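Local coordinates for PilX (Neisseria meningitidis, PDB 2OPE), which is a minor pilin of type IV pili that probably promotes bacterial aggregation and adhesion, modulating the virulence properties of the filaments, at residues M16-N30 and E69-K81. Numbering follows the deposited sequence.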
loop_
_atom_site.group_PDB
_atom_site.type_symbol
_atom_site.label_atom_id
_atom_site.label_comp_id
_atom_site.label_asym_id
_atom_site.label_seq_id
_atom_site.Cartn_x
_atom_site.Cartn_y
_atom_site.Cartn_z
ATOM N N MET A 16 3.887 -5.530 0.835
ATOM C CA MET A 16 2.573 -4.888 0.928
ATOM C C MET A 16 1.527 -5.945 0.841
ATOM O O MET A 16 0.554 -5.849 1.551
ATOM C CB MET A 16 2.373 -3.773 -0.106
ATOM C CG MET A 16 3.240 -2.585 0.233
ATOM S SD MET A 16 3.193 -1.335 -1.014
ATOM C CE MET A 16 1.432 -0.793 -1.103
ATOM N N VAL A 17 1.761 -6.968 0.003
ATOM C CA VAL A 17 0.863 -8.133 -0.032
ATOM C C VAL A 17 0.750 -8.777 1.344
ATOM O O VAL A 17 -0.329 -9.062 1.795
ATOM C CB VAL A 17 1.310 -9.215 -0.995
ATOM C CG1 VAL A 17 0.386 -10.415 -0.847
ATOM C CG2 VAL A 17 1.257 -8.710 -2.394
ATOM N N GLY A 18 1.887 -8.990 1.997
ATOM C CA GLY A 18 1.945 -9.479 3.388
ATOM C C GLY A 18 1.133 -8.640 4.364
ATOM O O GLY A 18 0.372 -9.168 5.132
ATOM N N ILE A 19 1.325 -7.327 4.328
ATOM C CA ILE A 19 0.525 -6.372 5.109
ATOM C C ILE A 19 -0.979 -6.430 4.784
ATOM O O ILE A 19 -1.814 -6.474 5.689
ATOM C CB ILE A 19 1.115 -4.923 4.932
ATOM C CG1 ILE A 19 2.567 -4.887 5.449
ATOM C CG2 ILE A 19 0.262 -3.856 5.620
ATOM C CD1 ILE A 19 3.346 -3.636 5.018
ATOM N N ASN A 20 -1.317 -6.453 3.501
ATOM C CA ASN A 20 -2.703 -6.634 3.043
ATOM C C ASN A 20 -3.335 -7.937 3.616
ATOM O O ASN A 20 -4.488 -7.948 4.090
ATOM C CB ASN A 20 -2.741 -6.690 1.496
ATOM C CG ASN A 20 -3.959 -6.000 0.894
ATOM O OD1 ASN A 20 -4.745 -5.371 1.596
ATOM N ND2 ASN A 20 -4.101 -6.089 -0.430
ATOM N N ASN A 21 -2.595 -9.037 3.570
ATOM C CA ASN A 21 -3.175 -10.305 3.980
ATOM C C ASN A 21 -3.454 -10.349 5.489
ATOM O O ASN A 21 -4.466 -10.897 5.923
ATOM C CB ASN A 21 -2.298 -11.482 3.534
ATOM C CG ASN A 21 -2.427 -11.753 2.078
ATOM O OD1 ASN A 21 -3.410 -11.354 1.471
ATOM N ND2 ASN A 21 -1.463 -12.467 1.498
ATOM N N ILE A 22 -2.562 -9.771 6.281
ATOM C CA ILE A 22 -2.798 -9.692 7.698
ATOM C C ILE A 22 -3.933 -8.719 8.038
ATOM O O ILE A 22 -4.665 -8.951 8.987
ATOM C CB ILE A 22 -1.551 -9.211 8.404
ATOM C CG1 ILE A 22 -0.408 -10.236 8.240
ATOM C CG2 ILE A 22 -1.838 -8.907 9.906
ATOM C CD1 ILE A 22 0.829 -9.796 8.995
ATOM N N SER A 23 -4.022 -7.595 7.310
ATOM C CA SER A 23 -5.105 -6.675 7.473
ATOM C C SER A 23 -6.446 -7.346 7.214
ATOM O O SER A 23 -7.399 -7.177 7.970
ATOM C CB SER A 23 -4.936 -5.465 6.535
ATOM O OG SER A 23 -3.741 -4.741 6.872
ATOM N N LYS A 24 -6.524 -8.090 6.124
ATOM C CA LYS A 24 -7.774 -8.708 5.739
ATOM C C LYS A 24 -8.205 -9.775 6.780
ATOM O O LYS A 24 -9.344 -9.829 7.206
ATOM C CB LYS A 24 -7.598 -9.293 4.339
ATOM C CG LYS A 24 -8.502 -10.480 3.964
ATOM C CD LYS A 24 -8.260 -10.961 2.514
ATOM C CE LYS A 24 -9.429 -11.865 1.950
ATOM N NZ LYS A 24 -9.370 -12.004 0.426
ATOM N N GLN A 25 -7.261 -10.599 7.213
ATOM C CA GLN A 25 -7.582 -11.829 7.938
ATOM C C GLN A 25 -7.640 -11.577 9.458
ATOM O O GLN A 25 -8.271 -12.326 10.176
ATOM C CB GLN A 25 -6.503 -12.874 7.650
ATOM C CG GLN A 25 -6.440 -13.307 6.209
ATOM C CD GLN A 25 -7.772 -13.926 5.702
ATOM O OE1 GLN A 25 -8.515 -14.579 6.440
ATOM N NE2 GLN A 25 -8.070 -13.686 4.451
ATOM N N PHE A 26 -6.954 -10.528 9.925
ATOM C CA PHE A 26 -6.934 -10.203 11.333
ATOM C C PHE A 26 -7.673 -8.913 11.649
ATOM O O PHE A 26 -8.085 -8.721 12.772
ATOM C CB PHE A 26 -5.483 -10.178 11.898
ATOM C CG PHE A 26 -4.844 -11.564 11.924
ATOM C CD1 PHE A 26 -4.994 -12.406 13.034
ATOM C CD2 PHE A 26 -4.161 -12.059 10.823
ATOM C CE1 PHE A 26 -4.443 -13.669 13.043
ATOM C CE2 PHE A 26 -3.596 -13.334 10.850
ATOM C CZ PHE A 26 -3.723 -14.116 11.947
ATOM N N ILE A 27 -7.835 -7.999 10.707
ATOM C CA ILE A 27 -8.529 -6.768 11.079
ATOM C C ILE A 27 -9.955 -6.690 10.485
ATOM O O ILE A 27 -10.944 -6.525 11.223
ATOM C CB ILE A 27 -7.696 -5.517 10.764
ATOM C CG1 ILE A 27 -6.353 -5.627 11.490
ATOM C CG2 ILE A 27 -8.454 -4.218 11.219
ATOM C CD1 ILE A 27 -5.390 -4.451 11.261
ATOM N N LEU A 28 -10.038 -6.829 9.161
ATOM C CA LEU A 28 -11.305 -6.833 8.459
ATOM C C LEU A 28 -12.225 -7.953 8.954
ATOM O O LEU A 28 -13.458 -7.787 9.005
ATOM C CB LEU A 28 -11.067 -6.981 6.958
ATOM C CG LEU A 28 -10.255 -5.839 6.339
ATOM C CD1 LEU A 28 -10.450 -5.870 4.839
ATOM C CD2 LEU A 28 -10.673 -4.491 6.898
ATOM N N LYS A 29 -11.619 -9.057 9.374
ATOM C CA LYS A 29 -12.348 -10.287 9.634
ATOM C C LYS A 29 -13.034 -10.286 10.995
ATOM O O LYS A 29 -13.944 -11.063 11.229
ATOM C CB LYS A 29 -11.391 -11.476 9.534
ATOM C CG LYS A 29 -11.978 -12.751 9.063
ATOM C CD LYS A 29 -10.959 -13.876 9.200
ATOM C CE LYS A 29 -11.312 -15.069 8.339
ATOM N NZ LYS A 29 -10.356 -16.237 8.521
ATOM N N ASN A 30 -12.597 -9.420 11.890
ATOM C CA ASN A 30 -13.276 -9.224 13.156
ATOM C C ASN A 30 -14.774 -9.031 12.891
ATOM O O ASN A 30 -15.185 -8.123 12.140
ATOM C CB ASN A 30 -12.685 -8.021 13.885
ATOM C CG ASN A 30 -13.177 -7.899 15.298
ATOM O OD1 ASN A 30 -14.350 -7.614 15.518
ATOM N ND2 ASN A 30 -12.275 -8.084 16.277
ATOM N N GLU A 69 -16.933 4.910 6.184
ATOM C CA GLU A 69 -17.987 4.000 6.641
ATOM C C GLU A 69 -17.908 2.664 5.868
ATOM O O GLU A 69 -18.607 1.678 6.182
ATOM C CB GLU A 69 -19.363 4.677 6.560
ATOM C CG GLU A 69 -20.333 4.243 7.646
ATOM C CD GLU A 69 -19.977 4.710 9.084
ATOM O OE1 GLU A 69 -20.209 3.914 10.024
ATOM O OE2 GLU A 69 -19.503 5.855 9.283
ATOM N N LYS A 70 -17.020 2.636 4.874
ATOM C CA LYS A 70 -16.674 1.411 4.189
ATOM C C LYS A 70 -15.173 1.165 4.333
ATOM O O LYS A 70 -14.429 1.164 3.328
ATOM C CB LYS A 70 -17.060 1.515 2.706
ATOM C CG LYS A 70 -17.386 0.177 2.020
ATOM C CD LYS A 70 -17.172 0.241 0.541
ATOM C CE LYS A 70 -17.890 -0.912 -0.193
ATOM N NZ LYS A 70 -17.372 -1.127 -1.598
ATOM N N PRO A 71 -14.701 0.945 5.573
ATOM C CA PRO A 71 -13.250 0.779 5.785
ATOM C C PRO A 71 -12.670 -0.497 5.182
ATOM O O PRO A 71 -11.471 -0.565 4.981
ATOM C CB PRO A 71 -13.111 0.736 7.310
ATOM C CG PRO A 71 -14.432 0.331 7.806
ATOM C CD PRO A 71 -15.460 0.824 6.828
ATOM N N ARG A 72 -13.503 -1.500 4.911
ATOM C CA ARG A 72 -13.036 -2.733 4.281
ATOM C C ARG A 72 -12.606 -2.507 2.852
ATOM O O ARG A 72 -11.836 -3.316 2.305
ATOM C CB ARG A 72 -14.108 -3.818 4.353
ATOM C CG ARG A 72 -14.382 -4.278 5.808
ATOM C CD ARG A 72 -15.452 -5.361 5.906
ATOM N NE ARG A 72 -15.342 -5.992 7.213
ATOM C CZ ARG A 72 -15.909 -5.502 8.295
ATOM N NH1 ARG A 72 -15.744 -6.093 9.462
ATOM N NH2 ARG A 72 -16.633 -4.408 8.206
ATOM N N ALA A 73 -13.124 -1.434 2.232
ATOM C CA ALA A 73 -12.610 -0.929 0.946
ATOM C C ALA A 73 -11.521 0.085 1.227
ATOM O O ALA A 73 -11.816 1.257 1.487
ATOM C CB ALA A 73 -13.680 -0.277 0.163
ATOM N N TYR A 74 -10.272 -0.353 1.214
ATOM C CA TYR A 74 -9.144 0.571 1.393
ATOM C C TYR A 74 -8.110 0.190 0.329
ATOM O O TYR A 74 -8.226 -0.835 -0.334
ATOM C CB TYR A 74 -8.525 0.489 2.808
ATOM C CG TYR A 74 -7.960 -0.922 3.123
ATOM C CD1 TYR A 74 -6.719 -1.323 2.601
ATOM C CD2 TYR A 74 -8.692 -1.856 3.873
ATOM C CE1 TYR A 74 -6.204 -2.577 2.835
ATOM C CE2 TYR A 74 -8.171 -3.136 4.115
ATOM C CZ TYR A 74 -6.912 -3.495 3.575
ATOM O OH TYR A 74 -6.376 -4.764 3.723
ATOM N N SER A 75 -7.100 1.023 0.187
ATOM C CA SER A 75 -5.934 0.695 -0.596
ATOM C C SER A 75 -4.657 0.999 0.196
ATOM O O SER A 75 -4.652 1.813 1.127
ATOM C CB SER A 75 -5.959 1.483 -1.882
ATOM O OG SER A 75 -5.979 2.832 -1.593
ATOM N N LEU A 76 -3.586 0.312 -0.164
ATOM C CA LEU A 76 -2.299 0.566 0.406
ATOM C C LEU A 76 -1.463 1.275 -0.632
ATOM O O LEU A 76 -1.439 0.889 -1.791
ATOM C CB LEU A 76 -1.630 -0.750 0.802
ATOM C CG LEU A 76 -2.337 -1.636 1.817
ATOM C CD1 LEU A 76 -1.614 -3.023 1.928
ATOM C CD2 LEU A 76 -2.382 -0.933 3.154
ATOM N N VAL A 77 -0.757 2.310 -0.205
ATOM C CA VAL A 77 0.173 3.037 -1.068
ATOM C C VAL A 77 1.624 2.829 -0.555
ATOM O O VAL A 77 1.909 2.961 0.620
ATOM C CB VAL A 77 -0.237 4.544 -1.098
ATOM C CG1 VAL A 77 0.738 5.395 -1.818
ATOM C CG2 VAL A 77 -1.629 4.699 -1.711
ATOM N N GLY A 78 2.545 2.437 -1.427
ATOM C CA GLY A 78 3.926 2.252 -0.978
ATOM C C GLY A 78 4.752 3.240 -1.784
ATOM O O GLY A 78 4.761 3.179 -3.009
ATOM N N VAL A 79 5.426 4.186 -1.134
ATOM C CA VAL A 79 6.217 5.135 -1.924
ATOM C C VAL A 79 7.559 5.379 -1.284
ATOM O O VAL A 79 7.740 5.162 -0.068
ATOM C CB VAL A 79 5.461 6.474 -2.156
ATOM C CG1 VAL A 79 4.157 6.200 -2.907
ATOM C CG2 VAL A 79 5.232 7.278 -0.808
ATOM N N PRO A 80 8.530 5.796 -2.097
ATOM C CA PRO A 80 9.871 6.002 -1.591
ATOM C C PRO A 80 9.897 7.162 -0.588
ATOM O O PRO A 80 9.144 8.109 -0.752
ATOM C CB PRO A 80 10.651 6.374 -2.858
ATOM C CG PRO A 80 9.815 5.862 -3.991
ATOM C CD PRO A 80 8.437 6.009 -3.554
ATOM N N LYS A 81 10.734 7.061 0.442
ATOM C CA LYS A 81 10.997 8.165 1.361
ATOM C C LYS A 81 11.488 9.421 0.624
ATOM O O LYS A 81 12.230 9.330 -0.359
ATOM C CB LYS A 81 12.046 7.749 2.397
ATOM C CG LYS A 81 11.428 7.064 3.599
ATOM C CD LYS A 81 12.385 6.134 4.310
ATOM C CE LYS A 81 11.948 5.889 5.750
ATOM N NZ LYS A 81 10.505 5.630 5.827
HETATM O O HOH W 1 -16.644 -5.950 11.776
#
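Met16, Asn20 and Leu28 on the long helix 5-28 meet Leu76 and Tyr74 on strand 74-80 and Arg72 in the type I turn (Lys70 to Ala73) just before it, where the N-terminal helix of the type IV pilin fold packs on its antiparallel sheet. The axes of helix 16-28 and strand 74-80 approach to 9.9 Å and run nearly antiparallel, 154° between their directions. Van der Waals contacts make the Met16 end: CE lies 3.6 Å from Leu76 CB. The bend at the last torsion (chi3 61°) also brings CE against Leu76 O and lays SD over the backbone of Gly78, where no side chain intervenes. Leu76 pushes CD1 up against the helix backbone, 3.6 Å from Met16 O, and Val63 of the adjoining strand touches its side chain. Nearer the helix end, Leu28 CD1 abuts the ring edge of Tyr74 at CE2 (3.6 Å), while CD2 lies alongside the Arg72 aliphatic chain.

One hydrogen bond fixes the hydroxyl of the buried Tyr74: OH donates to Asn20 OD1 (2.7 Å) in the amide carbonyl plane, the amide and ring planes standing 65° apart; Asn20 ND2 is taken by Asn93 O of the sheet. A separate polar group forms at Arg72, whose NH1 donates to Leu28 O (2.9 Å), with NE adding a weak second bond. One water bridges Arg72 NH1 and Asn30 O, accepting from NH1 and donating to the carbonyl oxygen at 2.6 Å.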